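Local coordinates for CELL WALL surface anchor family protein (Streptococcus pneumoniae, PDB 2WW8) that serves as the adhesin of the pneumococcal pilus, taking part in the recognition of host cells during attachment, at residues L608-G611 with R615-P618; A619-T624 with A650-D655. All coordinates share one frame; numbering follows the deposited sequence.

Interaction 1 of 2, residues L608-G611 with R615-P618. With CA (calcium ion), chain D.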
ATOM      1  N   LEU A 608     -15.100   2.611  18.227  1.00 15.89           N
ATOM      2  CA  LEU A 608     -15.412   3.177  16.920  1.00 15.79           C
ATOM      3  C   LEU A 608     -15.938   4.610  17.155  1.00 15.28           C
ATOM      4  O   LEU A 608     -16.771   4.806  18.054  1.00 14.60           O
ATOM      5  CB  LEU A 608     -16.518   2.366  16.243  1.00 14.73           C
ATOM      6  CG  LEU A 608     -16.924   2.723  14.794  1.00 14.14           C
ATOM      7  CD1 LEU A 608     -15.883   2.609  13.737  1.00 17.44           C
ATOM      8  CD2 LEU A 608     -18.082   1.783  14.441  1.00 12.79           C
ATOM      9  N   GLN A 609     -15.427   5.578  16.394  1.00 15.60           N
ATOM     10  CA  GLN A 609     -15.852   6.981  16.493  1.00 17.01           C
ATOM     11  C   GLN A 609     -17.153   7.105  15.740  1.00 16.92           C
ATOM     12  O   GLN A 609     -17.222   6.877  14.526  1.00 18.41           O
ATOM     13  CB  GLN A 609     -14.827   7.942  15.915  1.00 17.16           C
ATOM     14  CG  GLN A 609     -13.549   7.861  16.745  1.00 20.85           C
ATOM     15  CD  GLN A 609     -13.815   8.219  18.191  1.00 27.41           C
ATOM     16  OE1 GLN A 609     -14.117   7.362  19.049  1.00 29.22           O
ATOM     17  NE2 GLN A 609     -13.716   9.512  18.473  1.00 26.76           N
ATOM     18  N   LEU A 610     -18.206   7.391  16.489  1.00 17.67           N
ATOM     19  CA  LEU A 610     -19.532   7.621  15.918  1.00 18.90           C
ATOM     20  C   LEU A 610     -19.870   9.123  15.886  1.00 21.07           C
ATOM     21  O   LEU A 610     -21.019   9.508  15.609  1.00 19.13           O
ATOM     22  CB  LEU A 610     -20.583   6.890  16.765  1.00 18.86           C
ATOM     23  CG  LEU A 610     -20.281   5.394  16.866  1.00 18.13           C
ATOM     24  CD1 LEU A 610     -21.228   4.627  17.786  1.00 20.15           C
ATOM     25  CD2 LEU A 610     -20.286   4.833  15.468  1.00 12.37           C
ATOM     26  N   GLY A 611     -18.880   9.971  16.181  1.00 23.62           N
ATOM     27  CA  GLY A 611     -19.122  11.408  16.382  1.00 27.02           C
ATOM     28  C   GLY A 611     -20.224  11.767  17.375  1.00 28.33           C
ATOM     29  O   GLY A 611     -20.808  10.918  18.055  1.00 29.12           O
ATOM     30  N   ARG A 615     -24.435   7.761  16.906  1.00 22.19           N
ATOM     31  CA  ARG A 615     -25.043   6.750  16.029  1.00 22.20           C
ATOM     32  C   ARG A 615     -24.144   6.580  14.799  1.00 20.50           C
ATOM     33  O   ARG A 615     -23.666   7.594  14.210  1.00 19.54           O
ATOM     34  CB  ARG A 615     -26.400   7.188  15.459  1.00 22.82           C
ATOM     35  CG  ARG A 615     -27.640   6.946  16.311  1.00 31.48           C
ATOM     36  CD  ARG A 615     -28.852   7.297  15.448  1.00 40.99           C
ATOM     37  NE  ARG A 615     -30.077   7.543  16.210  1.00 48.35           N
ATOM     38  CZ  ARG A 615     -30.881   6.581  16.660  1.00 51.47           C
ATOM     39  NH1 ARG A 615     -30.567   5.311  16.432  1.00 52.08           N
ATOM     40  NH2 ARG A 615     -31.983   6.874  17.348  1.00 50.78           N
ATOM     41  N   PHE A 616     -23.968   5.318  14.411  1.00 18.16           N
ATOM     42  CA  PHE A 616     -23.256   4.959  13.175  1.00 18.39           C
ATOM     43  C   PHE A 616     -24.039   5.431  11.950  1.00 18.10           C
ATOM     44  O   PHE A 616     -25.197   5.052  11.767  1.00 18.81           O
ATOM     45  CB  PHE A 616     -23.056   3.451  13.053  1.00 15.89           C
ATOM     46  CG  PHE A 616     -22.116   3.051  11.946  1.00 17.76           C
ATOM     47  CD1 PHE A 616     -20.746   3.268  12.049  1.00 13.43           C
ATOM     48  CD2 PHE A 616     -22.622   2.455  10.797  1.00 17.47           C
ATOM     49  CE1 PHE A 616     -19.882   2.919  11.033  1.00 18.17           C
ATOM     50  CE2 PHE A 616     -21.771   2.063   9.775  1.00 16.69           C
ATOM     51  CZ  PHE A 616     -20.403   2.283   9.887  1.00 16.53           C
ATOM     52  N   ASP A 617     -23.406   6.234  11.098  1.00 17.77           N
ATOM     53  CA  ASP A 617     -24.133   6.789   9.970  1.00 14.88           C
ATOM     54  C   ASP A 617     -23.057   7.127   8.926  1.00 14.77           C
ATOM     55  O   ASP A 617     -21.854   7.055   9.217  1.00 12.82           O
ATOM     56  CB  ASP A 617     -24.962   8.007  10.427  1.00 15.98           C
ATOM     57  CG  ASP A 617     -24.138   9.290  10.389  1.00 22.24           C
ATOM     58  OD1 ASP A 617     -23.291   9.379  11.302  1.00 28.72           O
ATOM     59  OD2 ASP A 617     -24.250  10.161   9.471  1.00 25.09           O
ATOM     60  N   PRO A 618     -23.477   7.547   7.720  1.00 13.82           N
ATOM     61  CA  PRO A 618     -22.484   7.777   6.663  1.00 15.60           C
ATOM     62  C   PRO A 618     -21.352   8.758   6.961  1.00 15.22           C
ATOM     63  O   PRO A 618     -20.292   8.611   6.359  1.00 16.93           O
ATOM     64  CB  PRO A 618     -23.351   8.269   5.491  1.00 15.02           C
ATOM     65  CG  PRO A 618     -24.707   7.580   5.771  1.00 16.47           C
ATOM     66  CD  PRO A 618     -24.840   7.862   7.242  1.00 12.92           C
TER
HETATM   67 CA    CA D1002     -22.345   9.486  13.519  1.00 37.41          CA
HETATM   68  O   HOH W   1     -21.691  11.776  12.925  1.00 23.33           O

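Interaction 2 of 2, residues A619-T624 with A650-D655. With CA (calcium ion), chain D.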
ATOM      1  N   ALA A 619     -21.548   9.728   7.857  1.00 14.27           N
ATOM      2  CA  ALA A 619     -20.438  10.562   8.372  1.00 13.91           C
ATOM      3  C   ALA A 619     -19.288   9.827   9.084  1.00 15.21           C
ATOM      4  O   ALA A 619     -18.218  10.446   9.272  1.00 15.60           O
ATOM      5  CB  ALA A 619     -20.969  11.651   9.316  1.00 11.71           C
ATOM      6  N   ASP A 620     -19.493   8.571   9.497  1.00 13.33           N
ATOM      7  CA  ASP A 620     -18.528   7.853  10.345  1.00 14.18           C
ATOM      8  C   ASP A 620     -17.638   6.890   9.560  1.00 14.29           C
ATOM      9  O   ASP A 620     -16.722   6.267  10.126  1.00 17.22           O
ATOM     10  CB  ASP A 620     -19.247   7.089  11.446  1.00 12.77           C
ATOM     11  CG  ASP A 620     -20.174   7.995  12.199  1.00 13.50           C
ATOM     12  OD1 ASP A 620     -19.809   9.185  12.400  1.00 12.78           O
ATOM     13  OD2 ASP A 620     -21.303   7.556  12.513  1.00 14.74           O
ATOM     14  N   TYR A 621     -17.866   6.770   8.254  1.00 12.91           N
ATOM     15  CA  TYR A 621     -17.036   5.813   7.523  1.00 14.25           C
ATOM     16  C   TYR A 621     -16.964   6.284   6.088  1.00 14.38           C
ATOM     17  O   TYR A 621     -17.777   7.108   5.655  1.00 14.29           O
ATOM     18  CB  TYR A 621     -17.623   4.392   7.598  1.00 12.50           C
ATOM     19  CG  TYR A 621     -18.944   4.263   6.833  1.00 14.59           C
ATOM     20  CD1 TYR A 621     -18.944   3.908   5.465  1.00 15.17           C
ATOM     21  CD2 TYR A 621     -20.162   4.529   7.465  1.00 13.79           C
ATOM     22  CE1 TYR A 621     -20.151   3.823   4.762  1.00 13.11           C
ATOM     23  CE2 TYR A 621     -21.353   4.434   6.791  1.00 11.34           C
ATOM     24  CZ  TYR A 621     -21.315   4.088   5.436  1.00 14.24           C
ATOM     25  OH  TYR A 621     -22.495   4.005   4.737  1.00 16.59           O
ATOM     26  N   THR A 622     -16.016   5.730   5.339  1.00 15.50           N
ATOM     27  CA  THR A 622     -16.106   5.798   3.887  1.00 15.35           C
ATOM     28  C   THR A 622     -16.054   4.404   3.261  1.00 16.63           C
ATOM     29  O   THR A 622     -15.394   3.495   3.785  1.00 16.95           O
ATOM     30  CB  THR A 622     -15.018   6.716   3.237  1.00 17.43           C
ATOM     31  OG1 THR A 622     -13.718   6.087   3.229  1.00 21.48           O
ATOM     32  CG2 THR A 622     -14.950   8.092   3.868  1.00 14.32           C
ATOM     33  N   LEU A 623     -16.724   4.242   2.123  1.00 14.44           N
ATOM     34  CA  LEU A 623     -16.623   3.024   1.323  1.00 14.34           C
ATOM     35  C   LEU A 623     -16.543   3.469  -0.144  1.00 14.12           C
ATOM     36  O   LEU A 623     -17.488   4.103  -0.648  1.00 12.41           O
ATOM     37  CB  LEU A 623     -17.816   2.085   1.581  1.00 13.89           C
ATOM     38  CG  LEU A 623     -17.548   0.686   0.989  1.00 15.69           C
ATOM     39  CD1 LEU A 623     -16.463  -0.058   1.781  1.00 14.91           C
ATOM     40  CD2 LEU A 623     -18.815  -0.176   0.866  1.00 12.01           C
ATOM     41  N   THR A 624     -15.392   3.218  -0.775  1.00 14.37           N
ATOM     42  CA  THR A 624     -15.152   3.635  -2.151  1.00 12.92           C
ATOM     43  C   THR A 624     -14.585   2.429  -2.907  1.00 15.19           C
ATOM     44  O   THR A 624     -14.111   1.464  -2.305  1.00 15.28           O
ATOM     45  CB  THR A 624     -14.209   4.871  -2.260  1.00 15.30           C
ATOM     46  OG1 THR A 624     -12.972   4.521  -1.625  1.00 15.22           O
ATOM     47  CG2 THR A 624     -14.811   6.164  -1.529  1.00 13.91           C
ATOM     48  N   ALA A 650     -23.339  -3.112  -2.024  1.00 11.89           N
ATOM     49  CA  ALA A 650     -22.531  -3.132  -0.797  1.00 13.09           C
ATOM     50  C   ALA A 650     -23.248  -2.368   0.312  1.00 14.93           C
ATOM     51  O   ALA A 650     -23.894  -1.361   0.022  1.00 14.91           O
ATOM     52  CB  ALA A 650     -21.128  -2.518  -0.995  1.00 12.94           C
ATOM     53  N   LYS A 651     -23.184  -2.875   1.548  1.00 15.65           N
ATOM     54  CA  LYS A 651     -23.742  -2.151   2.680  1.00 16.56           C
ATOM     55  C   LYS A 651     -22.690  -2.192   3.765  1.00 17.70           C
ATOM     56  O   LYS A 651     -21.991  -3.202   3.899  1.00 14.88           O
ATOM     57  CB  LYS A 651     -24.999  -2.834   3.203  1.00 16.62           C
ATOM     58  CG  LYS A 651     -26.249  -2.307   2.550  1.00 25.64           C
ATOM     59  CD  LYS A 651     -26.957  -3.360   1.768  1.00 30.17           C
ATOM     60  CE  LYS A 651     -28.136  -2.681   1.048  1.00 39.08           C
ATOM     61  NZ  LYS A 651     -27.832  -1.668  -0.036  1.00 43.73           N
ATOM     62  N   VAL A 652     -22.616  -1.107   4.550  1.00 16.06           N
ATOM     63  CA  VAL A 652     -21.779  -1.042   5.738  1.00 15.74           C
ATOM     64  C   VAL A 652     -22.693  -1.007   6.956  1.00 16.33           C
ATOM     65  O   VAL A 652     -23.507  -0.086   7.082  1.00 15.93           O
ATOM     66  CB  VAL A 652     -20.841   0.160   5.670  1.00 16.06           C
ATOM     67  CG1 VAL A 652     -19.837   0.115   6.812  1.00 17.33           C
ATOM     68  CG2 VAL A 652     -20.095   0.158   4.311  1.00 15.17           C
ATOM     69  N   LEU A 653     -22.577  -1.993   7.844  1.00 14.66           N
ATOM     70  CA  LEU A 653     -23.445  -2.119   9.017  1.00 17.69           C
ATOM     71  C   LEU A 653     -22.621  -2.087  10.292  1.00 17.50           C
ATOM     72  O   LEU A 653     -21.414  -2.423  10.316  1.00 18.70           O
ATOM     73  CB  LEU A 653     -24.248  -3.433   8.984  1.00 17.53           C
ATOM     74  CG  LEU A 653     -24.887  -3.574   7.593  1.00 21.65           C
ATOM     75  CD1 LEU A 653     -25.399  -4.980   7.310  1.00 26.96           C
ATOM     76  CD2 LEU A 653     -26.112  -2.542   7.516  1.00 21.30           C
ATOM     77  N   TYR A 654     -23.280  -1.674  11.367  1.00 16.15           N
ATOM     78  CA  TYR A 654     -22.555  -1.591  12.628  1.00 16.76           C
ATOM     79  C   TYR A 654     -23.466  -2.173  13.696  1.00 18.18           C
ATOM     80  O   TYR A 654     -24.551  -1.630  13.927  1.00 16.86           O
ATOM     81  CB  TYR A 654     -22.247  -0.154  13.047  1.00 14.59           C
ATOM     82  CG  TYR A 654     -21.585  -0.089  14.442  1.00 16.40           C
ATOM     83  CD1 TYR A 654     -20.327  -0.663  14.677  1.00 18.26           C
ATOM     84  CD2 TYR A 654     -22.211   0.518  15.512  1.00 17.57           C
ATOM     85  CE1 TYR A 654     -19.725  -0.630  15.926  1.00 20.05           C
ATOM     86  CE2 TYR A 654     -21.614   0.563  16.792  1.00 18.47           C
ATOM     87  CZ  TYR A 654     -20.360   0.014  16.977  1.00 20.13           C
ATOM     88  OH  TYR A 654     -19.730   0.060  18.199  1.00 19.71           O
ATOM     89  N   ASP A 655     -23.044  -3.278  14.307  1.00 18.87           N
ATOM     90  CA  ASP A 655     -23.862  -3.947  15.326  1.00 21.00           C
ATOM     91  C   ASP A 655     -23.423  -3.342  16.670  1.00 21.87           C
ATOM     92  O   ASP A 655     -22.257  -3.496  17.062  1.00 20.57           O
ATOM     93  CB  ASP A 655     -23.629  -5.469  15.296  1.00 21.93           C
ATOM     94  CG  ASP A 655     -23.823  -6.108  13.885  1.00 29.62           C
ATOM     95  OD1 ASP A 655     -24.804  -5.769  13.154  1.00 29.98           O
ATOM     96  OD2 ASP A 655     -22.988  -6.971  13.460  1.00 32.23           O
TER
HETATM   97 CA    CA D1002     -22.345   9.486  13.519  1.00 37.41          CA
HETATM   98  O   HOH W   1     -21.691  11.776  12.925  1.00 23.33           O

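Interaction 1 of 2, residues L608-G611 with R615-P618
Leu608 and Leu610 reach across to Phe616 inside a calcium-binding loop, the loop that joins strand 606-608 to strand 621-625 in the Ig-like tip-pilin domain of the adhesin. Leu608 is a buried strand residue; with CG anti to the backbone N (chi1 -175°), its branch carries the CD2 methyl to the ring. This methyl sits 3.9 Å from Phe616 CD1 and almost as near to CE1, the leucine branch slanting past that corner of the ring. Leu608 also packs on Tyr678 of strand 673-682, so the start of the loop is anchored against the neighbouring strand. Gln609 adds a backbone hydrogen bond to Asn679 of the same strand. Leu610 then turns its side chain to the aromatic residue at about a right angle. Its CD2 methyl comes in at the ring edge, near the ring plane, 3.8 Å from Phe616 CD1 and equally close to Phe616 CA, so it fills the angle between ring and backbone. Beside these apolar contacts, backbone oxygens of both segments bind one calcium ion. Leu610 turns its carbonyl inward, placing O 2.5 Å from the calcium ion, and Arg615 contributes its own O at 2.4 Å; the two carbonyl oxygens lie 3.6 Å apart, a spacing consistent with two ligands of one cation. Arg615, an exposed residue, enters the site through its backbone, its CB directed away from 608-611. Asp613 and Asp620, each through both carboxylate oxygens, bring further negative charge to the site. Asp617 has CG between its backbone N and carbonyl carbon (chi1 86°), which swings the carboxylate back to the metal. The two oxygens divide the work: OD1 binds calcium at 2.4 Å, while OD2 accepts a hydrogen bond from Ala619 N.

Interaction 2 of 2, residues A619-T624 with A650-D655
Tyr621 presents one face of its ring to Val652, and this CH-pi contact sits beside a set of aliphatic ones. Val652 CB stands 4.1 Å from the centroid of the Tyr621 ring, 22° off the ring normal and displaced toward the rim on the CE1 side. Val652 CG2 adds a contact of 3.7 Å to Tyr621 CE1, while CG1 sits above the neighbouring CD1. In the tyrosine, CG lies between the backbone N and carbonyl carbon (chi1 68°), which brings the ring face over the valine; the two side chains run past each other in opposite directions.

The purely apolar contacts centre on Leu623 CD2, which lies 3.7 Å from Val652 CG2 and 3.8 Å from Ala650 CB. Val652 CG2 therefore touches both Tyr621 and Leu623. Strand 621-625 pairs with strand 673-682, whereas 651-655 is an edge strand of a different sheet, paired with 660-668; the two meet face to face, as in the hydrophobic core of an Ig-like beta sandwich. The CA atoms of Leu623 and Val652 are 7.9 Å apart. Leu631 of strand 630-632 packs on Tyr621, Leu623 and Val652 together.

Metal coordination occupies the loop end of the first segment. Asp620 chelates the calcium ion unevenly, with OD2 at 2.4 Å and OD1 at 2.8 Å.

Interaction 1 closes in the chain just before interaction 2 opens, and their centres lie 9 Å apart within the Ig-like tip-pilin domain. Both touch the same calcium ion and share a water on it: 608-611 and 615-618 supply ligands from the loop, and Asp620 supplies more from the approach to strand 621-625. Phe616 is the second joint, its ring meeting those of Tyr621 and Tyr654, with planes about 15° and 35° from theirs. Phe616 thus carries the loop onto the core between strands 621-625 and 651-655, touching Val652 as well. The ion ties the loop to the residue that leads into strand 621-625, within an elongated adhesin.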